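Local coordinates for protein exoribonuclease II, mitochondrial (Candida glabrata, PDB 6F3H) that probably degrades RNA from the 3' end as the magnesium-dependent exoribonuclease component of the mitochondrial RNA degradosome, at residues A[263-268]-A[314-319]; A[665-670]-A[769-774]; A[153-158]-A[171-176]; A[217-222]-A[232-237]. The protein carries 1 engineered substitution. One frame throughout, in Å; residues are numbered along the deposited sequence.

Interaction 1: residues A[263-268]-A[314-319]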
loop_
_atom_site.group_PDB
_atom_site.type_symbol
_atom_site.label_atom_id
_atom_site.label_comp_id
_atom_site.label_asym_id
_atom_site.label_seq_id
_atom_site.Cartn_x
_atom_site.Cartn_y
_atom_site.Cartn_z
ATOM N N THR A 263 31.015 18.595 0.738
ATOM C CA THR A 263 32.156 19.482 0.641
ATOM C C THR A 263 32.736 19.782 2.008
ATOM O O THR A 263 33.940 19.629 2.229
ATOM C CB THR A 263 31.723 20.768 -0.028
ATOM O OG1 THR A 263 31.051 20.452 -1.253
ATOM C CG2 THR A 263 32.917 21.608 -0.304
ATOM N N ARG A 264 31.885 20.137 2.969
ATOM C CA ARG A 264 32.454 20.562 4.233
ATOM C C ARG A 264 33.111 19.399 4.968
ATOM O O ARG A 264 34.029 19.606 5.767
ATOM C CB ARG A 264 31.389 21.283 5.078
ATOM C CG ARG A 264 31.877 21.638 6.461
ATOM C CD ARG A 264 31.182 22.855 7.034
ATOM N NE ARG A 264 32.089 23.513 7.984
ATOM C CZ ARG A 264 32.269 23.123 9.244
ATOM N NH1 ARG A 264 33.127 23.773 10.040
ATOM N NH2 ARG A 264 31.586 22.086 9.720
ATOM N N LEU A 265 32.712 18.178 4.662
ATOM C CA LEU A 265 33.241 17.032 5.373
ATOM C C LEU A 265 34.525 16.458 4.790
ATOM O O LEU A 265 35.252 15.774 5.515
ATOM C CB LEU A 265 32.184 15.946 5.405
ATOM C CG LEU A 265 31.072 16.183 6.405
ATOM C CD1 LEU A 265 30.328 14.913 6.497
ATOM C CD2 LEU A 265 31.616 16.563 7.768
ATOM N N GLU A 266 34.824 16.705 3.510
ATOM C CA GLU A 266 36.011 16.144 2.866
ATOM C C GLU A 266 37.216 17.085 2.825
ATOM O O GLU A 266 38.350 16.625 2.595
ATOM C CB GLU A 266 35.655 15.731 1.444
ATOM C CG GLU A 266 34.975 14.401 1.382
ATOM C CD GLU A 266 34.500 14.070 -0.011
ATOM O OE1 GLU A 266 34.163 12.889 -0.247
ATOM O OE2 GLU A 266 34.481 14.984 -0.871
ATOM N N SER A 267 36.991 18.379 3.019
ATOM C CA SER A 267 38.058 19.359 2.950
ATOM C C SER A 267 39.089 19.098 4.037
ATOM O O SER A 267 38.781 18.546 5.100
ATOM C CB SER A 267 37.488 20.760 3.086
ATOM O OG SER A 267 37.196 21.015 4.438
ATOM N N ASN A 268 40.330 19.491 3.742
ATOM C CA ASN A 268 41.473 19.313 4.640
ATOM C C ASN A 268 41.549 17.876 5.105
ATOM O O ASN A 268 41.686 17.572 6.297
ATOM C CB ASN A 268 41.436 20.283 5.812
ATOM C CG ASN A 268 41.650 21.712 5.366
ATOM O OD1 ASN A 268 41.561 22.023 4.169
ATOM N ND2 ASN A 268 41.955 22.587 6.316
ATOM N N THR A 314 26.990 7.227 1.524
ATOM C CA THR A 314 27.289 6.000 2.237
ATOM C C THR A 314 28.776 5.904 2.529
ATOM O O THR A 314 29.187 5.476 3.612
ATOM C CB THR A 314 26.840 4.802 1.424
ATOM O OG1 THR A 314 25.486 5.003 1.005
ATOM C CG2 THR A 314 26.915 3.579 2.290
ATOM N N THR A 315 29.607 6.318 1.580
ATOM C CA THR A 315 31.039 6.276 1.827
ATOM C C THR A 315 31.415 7.238 2.934
ATOM O O THR A 315 32.166 6.886 3.844
ATOM C CB THR A 315 31.804 6.599 0.555
ATOM O OG1 THR A 315 31.794 5.455 -0.307
ATOM C CG2 THR A 315 33.216 6.927 0.902
ATOM N N ILE A 316 30.910 8.464 2.858
ATOM C CA ILE A 316 31.100 9.420 3.938
ATOM C C ILE A 316 30.781 8.762 5.261
ATOM O O ILE A 316 31.568 8.794 6.207
ATOM C CB ILE A 316 30.214 10.652 3.720
ATOM C CG1 ILE A 316 30.765 11.524 2.595
ATOM C CG2 ILE A 316 30.190 11.456 4.971
ATOM C CD1 ILE A 316 32.049 12.158 2.934
ATOM N N ILE A 317 29.634 8.105 5.325
ATOM C CA ILE A 317 29.203 7.502 6.577
ATOM C C ILE A 317 30.120 6.359 6.970
ATOM O O ILE A 317 30.394 6.153 8.151
ATOM C CB ILE A 317 27.742 7.051 6.436
ATOM C CG1 ILE A 317 26.818 8.278 6.495
ATOM C CG2 ILE A 317 27.428 6.008 7.445
ATOM C CD1 ILE A 317 25.389 8.044 6.141
ATOM N N SER A 318 30.623 5.604 5.990
ATOM C CA SER A 318 31.589 4.550 6.295
ATOM C C SER A 318 32.832 5.127 6.954
ATOM O O SER A 318 33.313 4.602 7.966
ATOM C CB SER A 318 31.976 3.813 5.012
ATOM O OG SER A 318 30.889 3.061 4.503
ATOM N N LYS A 319 33.326 6.248 6.421
ATOM C CA LYS A 319 34.513 6.900 6.961
ATOM C C LYS A 319 34.291 7.345 8.393
ATOM O O LYS A 319 35.167 7.200 9.250
ATOM C CB LYS A 319 34.875 8.094 6.078
ATOM C CG LYS A 319 35.682 7.738 4.824
ATOM C CD LYS A 319 35.668 8.817 3.761
ATOM C CE LYS A 319 36.927 8.753 2.912
ATOM N NZ LYS A 319 37.669 7.469 3.060
#
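Ile316 carries the larger share of this helix-helix contact, and its two branches address two consecutive residues of the other helix. Its CG2 methyl lies 3.8 Å from CD1 of Leu265, an apolar meeting of two methyl groups on side chains that both leave their backbones toward the partner helix. With CG1 beside the backbone N (chi1 -74°), CG2 takes the place anti to that N and points at the leucine, while the longer branch is left to run toward Glu266. In Leu265, CD1 is anti to CA (chi2 -168°), which extends this methyl toward the isoleucine.

Glu266 starts out neither toward nor away from helix 311-322, but its chain is extended beyond CG and carries the carboxylate across to Ile316. There CD1 of Ile316 sits 4.0 Å from Glu266 CG and 3.9 Å from Glu266 OE1. Both are van der Waals contacts, so the isoleucine rests against the aliphatic stem as well as the acid group of a partly exposed residue.

Leu265 also packs on Tyr294 and Ile295 of helix 293-303, and the far side of helix 311-322 places Ile317 on Leu298 and Tyr302 of that same helix. Farther along, Lys319 makes a cation-pi contact with Tyr270 and touches Ile273, so helices 251-281, 293-303 and 311-322 form one mutually packed helical group.

Interaction 2: residues A[665-670]-A[769-774]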
loop_
_atom_site.group_PDB
_atom_site.type_symbol
_atom_site.label_atom_id
_atom_site.label_comp_id
_atom_site.label_asym_id
_atom_site.label_seq_id
_atom_site.Cartn_x
_atom_site.Cartn_y
_atom_site.Cartn_z
ATOM N N ASP A 665 0.463 -24.476 4.886
ATOM C CA ASP A 665 -0.122 -24.777 3.581
ATOM C C ASP A 665 -0.119 -23.549 2.683
ATOM O O ASP A 665 0.039 -23.663 1.463
ATOM C CB ASP A 665 -1.575 -25.251 3.744
ATOM C CG ASP A 665 -1.730 -26.463 4.670
ATOM O OD1 ASP A 665 -0.882 -27.385 4.633
ATOM O OD2 ASP A 665 -2.730 -26.494 5.432
ATOM N N ILE A 666 -0.352 -22.371 3.270
ATOM C CA ILE A 666 -0.365 -21.125 2.512
ATOM C C ILE A 666 1.032 -20.739 2.071
ATOM O O ILE A 666 1.199 -20.131 1.013
ATOM C CB ILE A 666 -1.012 -19.999 3.323
ATOM N N THR A 667 2.054 -21.055 2.873
ATOM C CA THR A 667 3.406 -20.693 2.480
ATOM C C THR A 667 3.709 -21.311 1.142
ATOM O O THR A 667 4.151 -20.638 0.207
ATOM C CB THR A 667 4.415 -21.205 3.498
ATOM O OG1 THR A 667 3.932 -20.981 4.823
ATOM C CG2 THR A 667 5.704 -20.475 3.342
ATOM N N LYS A 668 3.414 -22.594 1.028
ATOM C CA LYS A 668 3.575 -23.276 -0.236
ATOM C C LYS A 668 2.688 -22.633 -1.295
ATOM O O LYS A 668 3.095 -22.467 -2.449
ATOM C CB LYS A 668 3.247 -24.737 -0.005
ATOM C CG LYS A 668 3.840 -25.200 1.327
ATOM C CD LYS A 668 4.045 -26.696 1.373
ATOM C CE LYS A 668 4.529 -27.238 0.017
ATOM N NZ LYS A 668 4.585 -28.734 -0.047
ATOM N N ILE A 669 1.487 -22.213 -0.913
ATOM C CA ILE A 669 0.609 -21.572 -1.885
ATOM C C ILE A 669 1.028 -20.126 -2.125
ATOM O O ILE A 669 0.815 -19.596 -3.223
ATOM C CB ILE A 669 -0.862 -21.653 -1.439
ATOM N N SER A 670 1.615 -19.468 -1.110
ATOM C CA SER A 670 1.934 -18.041 -1.190
ATOM C C SER A 670 2.811 -17.726 -2.378
ATOM O O SER A 670 2.742 -16.614 -2.911
ATOM C CB SER A 670 2.633 -17.569 0.083
ATOM N N ILE A 769 9.670 -21.340 9.613
ATOM C CA ILE A 769 9.154 -21.995 8.416
ATOM C C ILE A 769 9.854 -21.437 7.187
ATOM O O ILE A 769 9.882 -20.221 6.984
ATOM C CB ILE A 769 7.633 -21.829 8.275
ATOM C CG1 ILE A 769 6.920 -22.422 9.484
ATOM C CG2 ILE A 769 7.148 -22.455 6.970
ATOM C CD1 ILE A 769 5.397 -22.536 9.297
ATOM N N VAL A 770 10.346 -22.328 6.336
ATOM C CA VAL A 770 11.107 -21.950 5.152
ATOM C C VAL A 770 10.168 -21.395 4.098
ATOM O O VAL A 770 9.093 -21.949 3.847
ATOM C CB VAL A 770 11.859 -23.164 4.599
ATOM C CG1 VAL A 770 12.696 -22.753 3.402
ATOM C CG2 VAL A 770 12.675 -23.815 5.694
ATOM N N THR A 771 10.576 -20.287 3.477
ATOM C CA THR A 771 9.725 -19.582 2.534
ATOM C C THR A 771 10.372 -19.293 1.190
ATOM O O THR A 771 9.764 -18.585 0.379
ATOM C CB THR A 771 9.243 -18.254 3.132
ATOM O OG1 THR A 771 10.337 -17.328 3.218
ATOM C CG2 THR A 771 8.657 -18.496 4.514
ATOM N N SER A 772 11.590 -19.775 0.939
ATOM C CA SER A 772 12.235 -19.511 -0.339
ATOM C C SER A 772 13.173 -20.650 -0.685
ATOM O O SER A 772 13.543 -21.464 0.167
ATOM C CB SER A 772 13.026 -18.200 -0.332
ATOM O OG SER A 772 14.275 -18.363 0.320
ATOM N N VAL A 773 13.553 -20.686 -1.961
ATOM C CA VAL A 773 14.593 -21.581 -2.467
ATOM C C VAL A 773 15.957 -21.044 -2.047
ATOM O O VAL A 773 16.120 -19.822 -1.882
ATOM C CB VAL A 773 14.515 -21.721 -3.995
ATOM C CG1 VAL A 773 13.162 -22.221 -4.404
ATOM C CG2 VAL A 773 14.783 -20.385 -4.659
ATOM N N PRO A 774 16.957 -21.901 -1.847
ATOM C CA PRO A 774 18.280 -21.387 -1.472
ATOM C C PRO A 774 18.873 -20.564 -2.610
ATOM O O PRO A 774 18.969 -21.017 -3.753
ATOM C CB PRO A 774 19.101 -22.655 -1.194
ATOM C CG PRO A 774 18.084 -23.745 -0.949
ATOM C CD PRO A 774 16.882 -23.374 -1.777
#
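Thr667 reaches from one turn of a helix to the end of a strand, and its two branches have distinct partners. Its CA and that of Thr771 are 6.4 Å apart, the closest pair of CA atoms across the contact, and its CB points toward the partner segment. From CB the chain forks. With OG1 beside the backbone N (chi1 -43°), the CG2 methyl takes the place anti to that N and enters the angle between two residues: it is 3.7 Å from the carbonyl O of Val770 and equally 3.7 Å from CG2 of Thr771, with CB of Thr771 slightly farther at 4.2 Å. Thr771 meets it methyl to methyl because its own hydroxyl occupies the position between backbone N and carbonyl carbon, which turns CG2 toward the helix.

The other branch, OG1 of Thr667, passes 4.1 Å from CG2 of Ile769, a loose van der Waals approach. The polar need of this hydroxyl is met inside its own helix, by a hydrogen bond to the carbonyl O of Leu663 one turn earlier. The threonine therefore offers its partner segment a largely apolar surface; its side chain also touches Ile805.

Ile769 and Val770 end strand 765-770, which pairs with strand 778-782. Close by, Ser670 packs on an adenine base of the bound RNA. The sheet built from strands between 765 and 827 is consistent with the C-terminal S1 domain, an OB fold, found in RNase II relatives, here joined to a helix of the catalytic RNB domain.

Interaction 3: residues A[153-158]-A[171-176]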
loop_
_atom_site.group_PDB
_atom_site.type_symbol
_atom_site.label_atom_id
_atom_site.label_comp_id
_atom_site.label_asym_id
_atom_site.label_seq_id
_atom_site.Cartn_x
_atom_site.Cartn_y
_atom_site.Cartn_z
ATOM N N GLU A 153 16.667 16.899 -15.954
ATOM C CA GLU A 153 17.147 18.051 -15.207
ATOM C C GLU A 153 16.224 19.243 -15.432
ATOM O O GLU A 153 15.961 20.029 -14.513
ATOM C CB GLU A 153 18.583 18.384 -15.618
ATOM N N LEU A 154 15.681 19.362 -16.639
ATOM C CA LEU A 154 14.892 20.540 -16.970
ATOM C C LEU A 154 13.534 20.498 -16.293
ATOM O O LEU A 154 13.204 21.366 -15.478
ATOM C CB LEU A 154 14.728 20.651 -18.482
ATOM C CG LEU A 154 13.896 21.847 -18.964
ATOM C CD1 LEU A 154 14.124 23.135 -18.161
ATOM C CD2 LEU A 154 14.227 22.097 -20.411
ATOM N N ILE A 155 12.720 19.499 -16.632
ATOM C CA ILE A 155 11.405 19.486 -16.037
ATOM C C ILE A 155 11.497 19.258 -14.559
ATOM O O ILE A 155 10.560 19.604 -13.844
ATOM C CB ILE A 155 10.520 18.443 -16.713
ATOM C CG1 ILE A 155 11.215 17.088 -16.745
ATOM C CG2 ILE A 155 10.268 18.863 -18.087
ATOM C CD1 ILE A 155 11.147 16.287 -15.496
ATOM N N HIS A 156 12.604 18.713 -14.055
ATOM C CA HIS A 156 12.775 18.752 -12.615
ATOM C C HIS A 156 12.670 20.182 -12.104
ATOM O O HIS A 156 12.235 20.398 -10.971
ATOM C CB HIS A 156 14.107 18.144 -12.175
ATOM C CG HIS A 156 14.272 18.109 -10.684
ATOM N ND1 HIS A 156 14.529 19.236 -9.930
ATOM C CD2 HIS A 156 14.157 17.089 -9.801
ATOM C CE1 HIS A 156 14.591 18.906 -8.651
ATOM N NE2 HIS A 156 14.367 17.609 -8.546
ATOM N N ARG A 157 13.065 21.172 -12.913
ATOM C CA ARG A 157 12.889 22.558 -12.488
ATOM C C ARG A 157 11.413 22.949 -12.395
ATOM O O ARG A 157 11.049 23.772 -11.549
ATOM C CB ARG A 157 13.657 23.505 -13.411
ATOM C CG ARG A 157 14.228 24.679 -12.649
ATOM C CD ARG A 157 14.931 25.675 -13.537
ATOM N NE ARG A 157 14.464 25.628 -14.924
ATOM C CZ ARG A 157 15.274 25.495 -15.971
ATOM N NH1 ARG A 157 14.787 25.466 -17.209
ATOM N NH2 ARG A 157 16.584 25.400 -15.774
ATOM N N TYR A 158 10.539 22.349 -13.199
ATOM C CA TYR A 158 9.130 22.749 -13.168
ATOM C C TYR A 158 8.305 21.927 -12.173
ATOM O O TYR A 158 7.345 22.442 -11.582
ATOM C CB TYR A 158 8.521 22.663 -14.577
ATOM C CG TYR A 158 9.040 23.705 -15.566
ATOM C CD1 TYR A 158 10.221 23.501 -16.272
ATOM C CD2 TYR A 158 8.336 24.883 -15.807
ATOM C CE1 TYR A 158 10.690 24.447 -17.175
ATOM C CE2 TYR A 158 8.802 25.833 -16.713
ATOM C CZ TYR A 158 9.975 25.608 -17.392
ATOM O OH TYR A 158 10.442 26.540 -18.293
HETATM N N MSE A 171 3.954 7.673 -15.057
HETATM C CA MSE A 171 3.509 7.629 -16.447
HETATM C C MSE A 171 3.380 8.993 -17.030
HETATM O O MSE A 171 3.829 9.263 -18.136
HETATM C CB MSE A 171 2.168 6.927 -16.550
HETATM C CG MSE A 171 2.287 5.470 -16.261
HETATM SE SE MSE A 171 4.043 4.950 -16.894
HETATM C CE MSE A 171 3.940 3.025 -16.650
ATOM N N SER A 172 2.698 9.841 -16.267
ATOM C CA SER A 172 2.616 11.245 -16.619
ATOM C C SER A 172 3.999 11.770 -16.917
ATOM O O SER A 172 4.190 12.591 -17.815
ATOM C CB SER A 172 1.961 12.034 -15.479
ATOM O OG SER A 172 0.582 11.714 -15.347
ATOM N N LEU A 173 4.982 11.279 -16.182
ATOM C CA LEU A 173 6.347 11.740 -16.359
ATOM C C LEU A 173 6.932 11.267 -17.677
ATOM O O LEU A 173 7.474 12.062 -18.454
ATOM C CB LEU A 173 7.180 11.241 -15.199
ATOM C CG LEU A 173 8.631 11.597 -15.366
ATOM C CD1 LEU A 173 8.748 13.104 -15.354
ATOM C CD2 LEU A 173 9.406 10.966 -14.236
ATOM N N VAL A 174 6.833 9.971 -17.943
ATOM C CA VAL A 174 7.270 9.442 -19.226
ATOM C C VAL A 174 6.660 10.226 -20.379
ATOM O O VAL A 174 7.361 10.624 -21.319
ATOM C CB VAL A 174 6.902 7.959 -19.306
ATOM C CG1 VAL A 174 7.160 7.440 -20.687
ATOM C CG2 VAL A 174 7.689 7.206 -18.268
ATOM N N ARG A 175 5.354 10.505 -20.297
ATOM C CA ARG A 175 4.681 11.217 -21.378
ATOM C C ARG A 175 5.343 12.560 -21.627
ATOM O O ARG A 175 5.614 12.929 -22.773
ATOM C CB ARG A 175 3.205 11.410 -21.040
ATOM C CG ARG A 175 2.351 10.261 -21.484
ATOM C CD ARG A 175 0.883 10.467 -21.219
ATOM N NE ARG A 175 0.320 9.182 -20.845
ATOM C CZ ARG A 175 0.016 8.854 -19.599
ATOM N NH1 ARG A 175 0.189 9.736 -18.623
ATOM N NH2 ARG A 175 -0.470 7.651 -19.334
ATOM N N ILE A 176 5.658 13.280 -20.558
ATOM C CA ILE A 176 6.306 14.571 -20.704
ATOM C C ILE A 176 7.631 14.422 -21.417
ATOM O O ILE A 176 7.997 15.240 -22.269
ATOM C CB ILE A 176 6.488 15.204 -19.323
ATOM C CG1 ILE A 176 5.125 15.394 -18.686
ATOM C CG2 ILE A 176 7.289 16.479 -19.417
ATOM C CD1 ILE A 176 5.188 16.081 -17.397
#
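Ile155 and Ile176 have the closest CA atoms of the two helical segments, 8.5 Å apart, a spacing bridged entirely by side chains. Segment 153-158 belongs to the last turns of helix 123-159, and segment 171-176 to helix 170-178, which follows after the short strand 166-169. Ile155 points directly at its partner and serves both contacts with separate branches. Its CG1 lies between the backbone N and the carbonyl carbon (chi1 52°), so that CD1 heads for Leu173 and meets its CD1 at 4.0 Å. The CG2 methyl, on the N side, faces the CG2 methyl of Ile176, again at 4.0 Å. Leu173 leaves its backbone at a slant to the contact and reaches Ile155 through its CD1 methyl, whereas Ile176 points straight in.

Leu180 also covers Ile155, and Ile199 of helix 193-200 covers Ile176. Polar groups of the same segments look elsewhere: Tyr158 OH bonds to Asp192 and Arg175 NH2 to the carbonyl O of Lys208. With three buried aliphatic residues meeting through methyls, the attraction is hydrophobic and dispersive; with no directional bond between these segments, the fit here rests on the shapes of the branches.

Interaction 4: residues A[217-222]-A[232-237]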
loop_
_atom_site.group_PDB
_atom_site.type_symbol
_atom_site.label_atom_id
_atom_site.label_comp_id
_atom_site.label_asym_id
_atom_site.label_seq_id
_atom_site.Cartn_x
_atom_site.Cartn_y
_atom_site.Cartn_z
ATOM N N ALA A 217 14.244 4.449 -20.892
ATOM C CA ALA A 217 15.244 5.505 -20.738
ATOM C C ALA A 217 14.918 6.424 -19.567
ATOM O O ALA A 217 15.818 6.849 -18.841
ATOM C CB ALA A 217 15.357 6.318 -22.030
ATOM N N THR A 218 13.640 6.745 -19.363
ATOM C CA THR A 218 13.299 7.637 -18.269
ATOM C C THR A 218 13.615 6.993 -16.938
ATOM O O THR A 218 14.168 7.639 -16.043
ATOM C CB THR A 218 11.813 7.994 -18.319
ATOM O OG1 THR A 218 11.421 8.297 -19.653
ATOM C CG2 THR A 218 11.537 9.181 -17.481
ATOM N N TYR A 219 13.301 5.708 -16.808
ATOM C CA TYR A 219 13.643 4.976 -15.605
ATOM C C TYR A 219 15.129 5.081 -15.328
ATOM O O TYR A 219 15.567 5.521 -14.258
ATOM C CB TYR A 219 13.266 3.513 -15.791
ATOM C CG TYR A 219 13.725 2.705 -14.631
ATOM C CD1 TYR A 219 13.162 2.918 -13.396
ATOM C CD2 TYR A 219 14.749 1.768 -14.738
ATOM C CE1 TYR A 219 13.562 2.214 -12.296
ATOM C CE2 TYR A 219 15.172 1.038 -13.617
ATOM C CZ TYR A 219 14.564 1.274 -12.393
ATOM O OH TYR A 219 14.922 0.589 -11.247
ATOM N N TRP A 220 15.916 4.698 -16.312
ATOM C CA TRP A 220 17.359 4.812 -16.231
ATOM C C TRP A 220 17.799 6.230 -15.909
ATOM O O TRP A 220 18.712 6.435 -15.103
ATOM C CB TRP A 220 17.952 4.365 -17.557
ATOM C CG TRP A 220 17.960 2.896 -17.714
ATOM C CD1 TRP A 220 17.880 1.974 -16.715
ATOM C CD2 TRP A 220 18.140 2.159 -18.933
ATOM N NE1 TRP A 220 17.963 0.703 -17.238
ATOM C CE2 TRP A 220 18.124 0.789 -18.597
ATOM C CE3 TRP A 220 18.309 2.522 -20.274
ATOM C CZ2 TRP A 220 18.260 -0.220 -19.553
ATOM C CZ3 TRP A 220 18.451 1.518 -21.228
ATOM C CH2 TRP A 220 18.426 0.163 -20.860
ATOM N N GLY A 221 17.200 7.222 -16.556
ATOM C CA GLY A 221 17.572 8.592 -16.257
ATOM C C GLY A 221 17.319 8.932 -14.804
ATOM O O GLY A 221 18.129 9.599 -14.153
ATOM N N VAL A 222 16.198 8.453 -14.270
ATOM C CA VAL A 222 15.860 8.742 -12.889
ATOM C C VAL A 222 16.810 8.023 -11.951
ATOM O O VAL A 222 17.297 8.606 -10.979
ATOM C CB VAL A 222 14.396 8.373 -12.624
ATOM C CG1 VAL A 222 14.066 8.472 -11.172
ATOM C CG2 VAL A 222 13.534 9.306 -13.371
ATOM N N GLY A 232 13.268 10.749 -5.666
ATOM C CA GLY A 232 13.199 9.732 -4.652
ATOM C C GLY A 232 13.175 8.367 -5.297
ATOM O O GLY A 232 13.508 8.193 -6.466
ATOM N N SER A 233 12.832 7.371 -4.496
ATOM C CA SER A 233 12.708 6.029 -5.024
ATOM C C SER A 233 11.537 5.941 -5.979
ATOM O O SER A 233 10.494 6.600 -5.816
ATOM C CB SER A 233 12.519 5.005 -3.911
ATOM O OG SER A 233 13.558 5.083 -2.963
ATOM N N VAL A 234 11.715 5.061 -6.944
ATOM C CA VAL A 234 10.678 4.666 -7.875
ATOM C C VAL A 234 9.946 3.476 -7.268
ATOM O O VAL A 234 10.543 2.432 -7.006
ATOM C CB VAL A 234 11.298 4.297 -9.226
ATOM C CG1 VAL A 234 10.284 3.627 -10.107
ATOM C CG2 VAL A 234 11.886 5.521 -9.869
ATOM N N TYR A 235 8.647 3.604 -7.092
ATOM C CA TYR A 235 7.863 2.539 -6.504
ATOM C C TYR A 235 7.223 1.722 -7.608
ATOM O O TYR A 235 6.706 2.282 -8.574
ATOM C CB TYR A 235 6.813 3.129 -5.588
ATOM C CG TYR A 235 7.403 3.660 -4.331
ATOM C CD1 TYR A 235 7.963 4.924 -4.271
ATOM C CD2 TYR A 235 7.403 2.882 -3.186
ATOM C CE1 TYR A 235 8.497 5.395 -3.090
ATOM C CE2 TYR A 235 7.928 3.337 -2.012
ATOM C CZ TYR A 235 8.471 4.587 -1.955
ATOM O OH TYR A 235 8.982 4.997 -0.745
ATOM N N THR A 236 7.290 0.406 -7.473
ATOM C CA THR A 236 6.769 -0.524 -8.462
ATOM C C THR A 236 5.590 -1.251 -7.827
ATOM O O THR A 236 5.754 -1.891 -6.784
ATOM C CB THR A 236 7.838 -1.540 -8.866
ATOM O OG1 THR A 236 8.883 -0.901 -9.616
ATOM C CG2 THR A 236 7.226 -2.644 -9.722
ATOM N N ASN A 237 4.411 -1.159 -8.439
ATOM C CA ASN A 237 3.264 -1.851 -7.883
ATOM C C ASN A 237 3.404 -3.353 -8.089
ATOM O O ASN A 237 3.853 -3.816 -9.137
ATOM C CB ASN A 237 1.962 -1.361 -8.508
ATOM C CG ASN A 237 0.757 -2.266 -8.153
ATOM O OD1 ASN A 237 0.503 -2.558 -6.987
ATOM N ND2 ASN A 237 0.024 -2.702 -9.158
#
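Val234 spreads its two methyls over two residues of helix 212-226 that lie nearly one turn apart. CG1 approaches the Tyr219 ring at its edge, near the ring plane, 4.2 Å from CE1, so the methyl abuts the rim of the aromatic group and does not lie over a face. CG2 meets CG1 of Val222 at 3.9 Å in a plain methyl-to-methyl contact. The valine CB points toward the helix; CG1 is anti to the backbone N (chi1 169°) and CG2 sits beside that N, which gives each methyl its own partner. Val222 faces the strand in return, and the CA atoms of Val222 and Val234 are the nearest pair, at 8.3 Å.

Strand 231-237 is an outer strand of a small antiparallel sheet and forms a beta hairpin with the central strand 242-248, whose other neighbour is strand 166-169. Helix 212-226 lies against the edge strand on the side to which Val234 points, while Ser233, the residue before it, is directed away. Val234 touches Pro243 and Val246 of the hairpin partner as well.

Tyr219 sets out at a slant, with CG anti to its backbone N (chi1 174°), and the length of the ring brings CE1 across to the strand. Its hydroxyl is hydrogen-bonded to NE of Arg223 in the following turn, a tie that would restrain the outer end of the ring. The ring also packs on Leu41 of strand 39-42, so it is shared between two sheets.

How the interactions relate
Interactions 3 and 4 are neighbours, with centres 12 Å apart: Val174 and Leu173 of the one pack on Thr218 of the other, so the two contacts pack directly on each other. Interaction 1 is also buried but peripheral, about 36 Å from the centre of the chain in an all-helical group, and touches none of the others. Interaction 2, only partly buried, lies beside the RNA and joins a helix to a separate sheet. The chemistry follows place: 3 is wholly aliphatic, 4 adds an aromatic edge, 1 admits a partly exposed carboxylate, and 2 mixes threonine methyls with a backbone carbonyl.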